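Local atomic coordinates of whirlin (Mus musculus, PDB entry 6FDD), a protein that helps stereocilia of inner-ear hair cells to elongate and persist, serving hearing and vision as a scaffold member of the USH2 complex. Residues H19-T22 / E23-A27; R26-M29 / M30-A34. All coordinates share one frame; numbering follows the deposited sequence.

Interaction 1 (H19-T22 / E23-A27); sequences HLLT and EQERA
T22 and E25 form a capping box at the start of helix 23-37, in the sharp connection that follows helix 11-20 of the HHD2 domain. T22 is the N-cap. Its OG1 accepts from E25 N at 3.0 Å, while in return E25 OE1 accepts from T22 N at 3.0 Å, in a nearly straight bond (169° at the hydrogen) made through the anti lone pair of the carboxylate oxygen. The hydroxyl of T22 is set between its backbone N and carbonyl carbon (chi1 65°), which turns OG1 over the first turn of the helix toward the amide of E25; the methyl CG2 then rests 3.6 Å from E25 OE1. E25 has CG beside its own N (chi1 -72°) and runs extended from there, carrying the carboxylate back past T22. OE1 also receives a hydrogen bond from water 1, itself a donor to L20 O, whereas OE2 forms a salt bridge with K59 on helix 57-60. Cutting E25 back to an alanine would probably leave T22 N without its side-chain acceptor and K59 without its carboxylate mate. Next to the box, buried L21 sets CB 3.8 Å from E25 CB; its CD1 methyl lies against the R26 backbone and its CD2 on the E25 side, and the L21 side chain also touches L54 and L62. The first helical bond follows, R26 N to T22 O at 2.9 Å. A second water, in the plane of the R26 guanidinium, accepts from R26 NE at 2.8 Å and donates to L21 O.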
loop_
_atom_site.group_PDB
_atom_site.type_symbol
_atom_site.label_atom_id
_atom_site.label_comp_id
_atom_site.label_asym_id
_atom_site.label_seq_id
_atom_site.Cartn_x
_atom_site.Cartn_y
_atom_site.Cartn_z
ATOM N N HIS A 19 -9.854 -9.025 4.679
ATOM C CA HIS A 19 -10.178 -9.114 6.106
ATOM C C HIS A 19 -10.239 -7.744 6.813
ATOM O O HIS A 19 -11.068 -7.558 7.701
ATOM C CB HIS A 19 -9.166 -10.051 6.814
ATOM C CG HIS A 19 -9.251 -10.057 8.313
ATOM N ND1 HIS A 19 -8.163 -9.700 9.098
ATOM C CD2 HIS A 19 -10.299 -10.346 9.123
ATOM C CE1 HIS A 19 -8.579 -9.795 10.354
ATOM N NE2 HIS A 19 -9.857 -10.184 10.419
ATOM N N LEU A 20 -9.365 -6.802 6.436
ATOM C CA LEU A 20 -9.261 -5.501 7.106
ATOM C C LEU A 20 -10.002 -4.330 6.443
ATOM O O LEU A 20 -10.279 -3.338 7.120
ATOM C CB LEU A 20 -7.774 -5.131 7.285
ATOM C CG LEU A 20 -6.918 -6.102 8.132
ATOM C CD1 LEU A 20 -5.446 -5.815 7.982
ATOM C CD2 LEU A 20 -7.314 -6.066 9.600
ATOM N N LEU A 21 -10.300 -4.428 5.140
ATOM C CA LEU A 21 -10.944 -3.343 4.398
ATOM C C LEU A 21 -12.300 -3.710 3.816
ATOM O O LEU A 21 -12.529 -4.873 3.464
ATOM C CB LEU A 21 -10.027 -2.908 3.231
ATOM C CG LEU A 21 -8.574 -2.503 3.530
ATOM C CD1 LEU A 21 -7.824 -2.220 2.236
ATOM C CD2 LEU A 21 -8.510 -1.286 4.457
ATOM N N THR A 22 -13.170 -2.695 3.615
ATOM C CA THR A 22 -14.463 -2.875 2.932
ATOM C C THR A 22 -14.127 -3.056 1.443
ATOM O O THR A 22 -12.991 -2.754 1.045
ATOM C CB THR A 22 -15.339 -1.614 3.090
ATOM O OG1 THR A 22 -14.717 -0.516 2.405
ATOM C CG2 THR A 22 -15.623 -1.257 4.562
ATOM N N GLU A 23 -15.105 -3.466 0.611
ATOM C CA GLU A 23 -14.892 -3.602 -0.834
ATOM C C GLU A 23 -14.425 -2.256 -1.423
ATOM O O GLU A 23 -13.496 -2.240 -2.228
ATOM C CB GLU A 23 -16.168 -4.093 -1.548
ATOM C CG GLU A 23 -15.991 -4.327 -3.043
ATOM C CD GLU A 23 -16.103 -3.127 -3.972
ATOM O OE1 GLU A 23 -16.801 -2.153 -3.609
ATOM O OE2 GLU A 23 -15.491 -3.163 -5.065
ATOM N N GLN A 24 -15.067 -1.146 -1.008
ATOM C CA GLN A 24 -14.733 0.195 -1.512
ATOM C C GLN A 24 -13.318 0.635 -1.114
ATOM O O GLN A 24 -12.598 1.186 -1.947
ATOM C CB GLN A 24 -15.807 1.222 -1.111
ATOM C CG GLN A 24 -17.139 0.976 -1.849
ATOM C CD GLN A 24 -17.114 1.456 -3.286
ATOM O OE1 GLN A 24 -17.245 2.644 -3.558
ATOM N NE2 GLN A 24 -16.922 0.564 -4.249
ATOM N N GLU A 25 -12.905 0.365 0.129
ATOM C CA GLU A 25 -11.547 0.700 0.602
ATOM C C GLU A 25 -10.514 -0.161 -0.139
ATOM O O GLU A 25 -9.455 0.329 -0.522
ATOM C CB GLU A 25 -11.421 0.451 2.109
ATOM C CG GLU A 25 -12.166 1.437 2.993
ATOM C CD GLU A 25 -12.044 1.077 4.460
ATOM O OE1 GLU A 25 -12.167 -0.124 4.801
ATOM O OE2 GLU A 25 -11.757 1.992 5.263
ATOM N N ARG A 26 -10.828 -1.455 -0.348
ATOM C CA ARG A 26 -9.958 -2.372 -1.091
ATOM C C ARG A 26 -9.792 -1.868 -2.542
ATOM O O ARG A 26 -8.671 -1.840 -3.054
ATOM C CB ARG A 26 -10.528 -3.801 -1.040
ATOM C CG ARG A 26 -9.641 -4.842 -1.727
ATOM C CD ARG A 26 -10.032 -6.282 -1.412
ATOM N NE ARG A 26 -11.475 -6.551 -1.513
ATOM C CZ ARG A 26 -12.127 -6.851 -2.636
ATOM N NH1 ARG A 26 -11.481 -6.903 -3.795
ATOM N NH2 ARG A 26 -13.434 -7.069 -2.614
ATOM N N ALA A 27 -10.898 -1.392 -3.166
ATOM C CA ALA A 27 -10.856 -0.816 -4.518
ATOM C C ALA A 27 -9.910 0.408 -4.538
ATOM O O ALA A 27 -9.133 0.550 -5.481
ATOM C CB ALA A 27 -12.258 -0.412 -4.965
HETATM O O HOH W 1 -12.590 -1.649 7.265
HETATM O O HOH W 2 -12.983 -6.153 0.838
#

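Interaction 2 (R26-M29 / M30-A34); sequences RATM and MYYLA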
loop_
_atom_site.group_PDB
_atom_site.type_symbol
_atom_site.label_atom_id
_atom_site.label_comp_id
_atom_site.label_asym_id
_atom_site.label_seq_id
_atom_site.Cartn_x
_atom_site.Cartn_y
_atom_site.Cartn_z
ATOM N N ARG A 26 -10.828 -1.455 -0.348
ATOM C CA ARG A 26 -9.958 -2.372 -1.091
ATOM C C ARG A 26 -9.792 -1.868 -2.542
ATOM O O ARG A 26 -8.671 -1.840 -3.054
ATOM C CB ARG A 26 -10.528 -3.801 -1.040
ATOM C CG ARG A 26 -9.641 -4.842 -1.727
ATOM C CD ARG A 26 -10.032 -6.282 -1.412
ATOM N NE ARG A 26 -11.475 -6.551 -1.513
ATOM C CZ ARG A 26 -12.127 -6.851 -2.636
ATOM N NH1 ARG A 26 -11.481 -6.903 -3.795
ATOM N NH2 ARG A 26 -13.434 -7.069 -2.614
ATOM N N ALA A 27 -10.898 -1.392 -3.166
ATOM C CA ALA A 27 -10.856 -0.816 -4.518
ATOM C C ALA A 27 -9.910 0.408 -4.538
ATOM O O ALA A 27 -9.133 0.550 -5.481
ATOM C CB ALA A 27 -12.258 -0.412 -4.965
ATOM N N THR A 28 -9.952 1.265 -3.485
ATOM C CA THR A 28 -9.044 2.435 -3.407
ATOM C C THR A 28 -7.578 1.987 -3.333
ATOM O O THR A 28 -6.729 2.496 -4.078
ATOM C CB THR A 28 -9.462 3.350 -2.241
ATOM O OG1 THR A 28 -10.798 3.792 -2.466
ATOM C CG2 THR A 28 -8.543 4.568 -2.091
HETATM N N MSE A 29 -7.279 1.019 -2.462
HETATM C CA MSE A 29 -5.915 0.511 -2.349
HETATM C C MSE A 29 -5.415 -0.038 -3.683
HETATM O O MSE A 29 -4.321 0.322 -4.106
HETATM C CB MSE A 29 -5.797 -0.569 -1.265
HETATM C CG MSE A 29 -4.390 -1.135 -1.176
HETATM SE SE MSE A 29 -4.292 -2.429 0.234
HETATM C CE MSE A 29 -3.602 -1.169 1.503
HETATM N N MSE A 30 -6.225 -0.888 -4.349
HETATM C CA MSE A 30 -5.839 -1.508 -5.622
HETATM C C MSE A 30 -5.655 -0.463 -6.719
HETATM O O MSE A 30 -4.710 -0.569 -7.499
HETATM C CB MSE A 30 -6.815 -2.623 -6.033
HETATM C CG MSE A 30 -6.868 -3.783 -5.029
HETATM SE SE MSE A 30 -5.090 -4.474 -4.538
HETATM C CE MSE A 30 -4.711 -5.509 -6.143
ATOM N N TYR A 31 -6.486 0.600 -6.701
ATOM C CA TYR A 31 -6.376 1.710 -7.647
ATOM C C TYR A 31 -5.010 2.388 -7.536
ATOM O O TYR A 31 -4.322 2.541 -8.552
ATOM C CB TYR A 31 -7.525 2.737 -7.418
ATOM C CG TYR A 31 -7.312 4.021 -8.188
ATOM C CD1 TYR A 31 -7.343 4.035 -9.581
ATOM C CD2 TYR A 31 -7.006 5.212 -7.529
ATOM C CE1 TYR A 31 -7.110 5.205 -10.295
ATOM C CE2 TYR A 31 -6.760 6.391 -8.241
ATOM C CZ TYR A 31 -6.821 6.383 -9.618
ATOM O OH TYR A 31 -6.546 7.537 -10.294
ATOM N N TYR A 32 -4.617 2.809 -6.304
ATOM C CA TYR A 32 -3.326 3.492 -6.102
ATOM C C TYR A 32 -2.145 2.604 -6.432
ATOM O O TYR A 32 -1.182 3.064 -7.051
ATOM C CB TYR A 32 -3.226 4.093 -4.709
ATOM C CG TYR A 32 -4.048 5.368 -4.627
ATOM C CD1 TYR A 32 -3.691 6.502 -5.360
ATOM C CD2 TYR A 32 -5.213 5.422 -3.873
ATOM C CE1 TYR A 32 -4.471 7.662 -5.332
ATOM C CE2 TYR A 32 -5.989 6.592 -3.819
ATOM C CZ TYR A 32 -5.619 7.699 -4.564
ATOM O OH TYR A 32 -6.364 8.861 -4.537
ATOM N N LEU A 33 -2.252 1.337 -6.078
ATOM C CA LEU A 33 -1.201 0.362 -6.389
ATOM C C LEU A 33 -1.023 0.198 -7.915
ATOM O O LEU A 33 0.108 0.157 -8.395
ATOM C CB LEU A 33 -1.571 -0.966 -5.727
ATOM C CG LEU A 33 -0.925 -1.266 -4.343
ATOM C CD1 LEU A 33 -1.038 -0.108 -3.357
ATOM C CD2 LEU A 33 -1.548 -2.487 -3.728
ATOM N N ALA A 34 -2.149 0.195 -8.682
ATOM C CA ALA A 34 -2.114 0.075 -10.143
ATOM C C ALA A 34 -1.560 1.335 -10.787
ATOM O O ALA A 34 -0.849 1.236 -11.788
ATOM C CB ALA A 34 -3.496 -0.259 -10.693
#
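R26 through L33 follow regular alpha-helical geometry, M30 N, Y31 N, Y32 N and L33 N donating in turn to R26 O, A27 O, T28 O and M29 O at 2.9 to 3.1 Å. Among the side chains, T28 and Y32 lie alongside each other one turn apart. With OG1 beside the backbone N (chi1 -60°), the T28 methyl is left on the far side of that N and meets the ring edge of Y32 in plane, CG2 to CE2 3.7 Å, while OG1 turns back to bond with Q24 O. One face of the Y32 ring takes Y31 CD2, 3.9 Å above the ring centre. On the buried side, M29, a selenomethionine, and L33 point the same way, with M29 CG 4.1 Å from L33 CD2. L33 is turned off a staggered first torsion (chi1 -97°), with CD1 3.4 Å from M29 O. Beyond this pair, L13 touches both side chains, L53 meets M29 and M46 meets L33. M30, also selenomethionine, has CG beside its own N (chi1 -62°) and 3.3 Å from R26 O; the chain bends beyond it. With these carbonyls engaged in helical bonds, the side chains meet one another through carbon alone: van der Waals contact for T28 and Y32, probably joined by exclusion of water for buried M29 and L33.

In the fold
Interaction 1 joins the end of helix 11-20 to the start of helix 23-37; interaction 2 continues along that helix, the two centres about 10 Å apart. R26 and A27 belong to both, and the two backbone ends of R26 serve one contact each, its N the first and its O the second. The two also touch directly, L21 CD1 approaching M29 SE at 4.1 Å, and both of these side chains reach L54 and L62. The first contact is mostly polar and lies near the surface, its centre about 12 Å from that of the chain, against about 8 Å for the second, which is more buried and contributes M29 and L33 to the interior of this helical domain.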